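Local coordinates for DNA repair and recombination protein RadB (Thermococcus kodakarensis, PDB 2CVF) that probably takes part in DNA repair and homologous recombination, binding DNA and ATP as a RecA-like protein with very weak ATPase activity, at residues L108-S113 with P148-N153. Residues are numbered along the deposited sequence; the frame is centred on the assembly and turned at random.
Sequences LVVVDS and PVIVIN
Two neighbouring parallel strands in the core of the RecA-like ATPase fold meet here: strand 109-111, which with Leu108, Asp112 and Ser113 reads LVVVDS and is consistent with the Walker B strand of this family, and 150-153 beside it, which lies between it and the strand leading into the P-loop. They run 13° apart with their axes 4.6 Å from each other. The backbone ladder passes from strand to strand through Ile150: its N donates to Val109 O at 2.5 Å, Val111 N probably donates to Ile150 O, whose place is less certain, and one step on Ile152 N reaches Val111 O at 3.1 Å, from above the carbonyl plane.

Side chains alternate between the sheet's faces. Val110 and Ile150 lie side by side, Val110 against Ala37 of helix 33-42 and Ile150 against Phe17, with Val110 CG1 3.5 Å from Ile150 CG2. Val110 CG1 also lies 3.5 Å from Ile152 CD1, the two side chains crossing obliquely. On the other face, turned to helix 91-100, Val109 packs alongside Val149, and Val111 CG2 comes 3.8 Å from Val151 CG1.

Toward the C-terminal end, the Ile152 side chain lies about 5 Å from that of Lys33, predicted to bind ATP. With CG1 anti to its carbonyl carbon (chi1 -56°) and the chain extended beyond, CD1 slides between Val110 and the carboxylate of Asp112. Cutting Ile152 back to alanine would remove CD1 and is likely to open a gap beside Val110 CG1 and leave the Asp112 carboxylate without its apolar neighbour. Beyond strand 109-111 the peptide bond between Asp112 and Ser113 is cis, and Thr53 OG1 donates a hydrogen bond to Asp112 O. Beside the Ile152 methyl, Asp112 OD2 stands 3.3 Å from CD1.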
# COMPACT_ATOMS: atom_id res chain seq x y z
N LEU A 108 4.78 0.18 -10.14
CA LEU A 108 3.91 -0.51 -9.14
C LEU A 108 2.38 -0.55 -9.28
O LEU A 108 1.79 -0.24 -10.31
CB LEU A 108 4.12 0.07 -7.73
CG LEU A 108 5.31 0.61 -6.97
CD1 LEU A 108 5.64 1.97 -7.46
CD2 LEU A 108 4.81 0.70 -5.53
N VAL A 109 1.76 -0.86 -8.13
CA VAL A 109 0.31 -0.96 -7.95
C VAL A 109 0.07 -0.73 -6.47
O VAL A 109 0.85 -1.18 -5.64
CB VAL A 109 -0.24 -2.40 -8.25
CG1 VAL A 109 -1.74 -2.48 -7.94
CG2 VAL A 109 0.03 -2.81 -9.71
N VAL A 110 -0.96 0.04 -6.14
CA VAL A 110 -1.31 0.28 -4.74
C VAL A 110 -2.83 0.26 -4.78
O VAL A 110 -3.42 0.83 -5.70
CB VAL A 110 -0.87 1.68 -4.21
CG1 VAL A 110 -1.00 1.71 -2.73
CG2 VAL A 110 0.54 1.98 -4.57
N VAL A 111 -3.46 -0.40 -3.80
CA VAL A 111 -4.93 -0.50 -3.68
C VAL A 111 -5.44 0.08 -2.36
O VAL A 111 -4.65 0.32 -1.45
CB VAL A 111 -5.39 -1.97 -3.79
CG1 VAL A 111 -5.45 -2.41 -5.25
CG2 VAL A 111 -4.45 -2.84 -3.00
N ASP A 112 -6.77 0.20 -2.22
CA ASP A 112 -7.42 0.77 -1.03
C ASP A 112 -8.84 0.22 -0.67
O ASP A 112 -9.81 0.99 -0.66
CB ASP A 112 -7.56 2.30 -1.21
CG ASP A 112 -6.22 3.03 -1.26
OD1 ASP A 112 -5.78 3.38 -2.37
OD2 ASP A 112 -5.62 3.30 -0.19
N SER A 113 -9.07 -1.08 -0.42
CA SER A 113 -8.17 -2.23 -0.42
C SER A 113 -8.91 -3.20 0.53
O SER A 113 -8.77 -4.44 0.45
CB SER A 113 -6.80 -1.88 0.18
OG SER A 113 -5.78 -2.76 -0.27
N PRO A 148 5.82 -5.48 -8.31
CA PRO A 148 5.51 -5.26 -6.90
C PRO A 148 4.21 -4.44 -6.75
O PRO A 148 3.97 -3.47 -7.48
CB PRO A 148 6.73 -4.49 -6.38
CG PRO A 148 7.71 -4.43 -7.55
CD PRO A 148 6.83 -4.51 -8.76
N VAL A 149 3.37 -4.81 -5.78
CA VAL A 149 2.10 -4.12 -5.54
C VAL A 149 2.07 -3.74 -4.05
O VAL A 149 2.82 -4.31 -3.24
CB VAL A 149 0.87 -5.08 -5.87
CG1 VAL A 149 -0.48 -4.44 -5.58
CG2 VAL A 149 0.92 -5.52 -7.33
N ILE A 150 1.22 -2.78 -3.70
CA ILE A 150 1.02 -2.33 -2.32
C ILE A 150 -0.47 -2.42 -2.08
O ILE A 150 -1.26 -1.77 -2.76
CB ILE A 150 1.46 -0.89 -2.05
CG1 ILE A 150 2.99 -0.81 -2.02
CG2 ILE A 150 0.89 -0.41 -0.70
CD1 ILE A 150 3.61 -1.58 -0.91
N VAL A 151 -0.83 -3.24 -1.09
CA VAL A 151 -2.20 -3.51 -0.66
C VAL A 151 -2.44 -2.69 0.61
O VAL A 151 -1.86 -2.99 1.64
CB VAL A 151 -2.32 -5.03 -0.34
CG1 VAL A 151 -3.78 -5.46 -0.30
CG2 VAL A 151 -1.53 -5.86 -1.37
N ILE A 152 -3.28 -1.67 0.55
CA ILE A 152 -3.51 -0.85 1.73
C ILE A 152 -4.66 -1.29 2.66
O ILE A 152 -5.81 -0.86 2.50
CB ILE A 152 -3.67 0.66 1.37
CG1 ILE A 152 -2.45 1.16 0.58
CG2 ILE A 152 -3.82 1.51 2.65
CD1 ILE A 152 -2.45 2.69 0.27
N ASN A 153 -4.35 -2.11 3.67
CA ASN A 153 -5.38 -2.58 4.60
C ASN A 153 -5.42 -1.73 5.87
O ASN A 153 -4.63 -0.79 6.02
CB ASN A 153 -5.20 -4.08 4.91
CG ASN A 153 -5.44 -4.97 3.68
OD1 ASN A 153 -6.49 -4.90 3.03
ND2 ASN A 153 -4.46 -5.80 3.35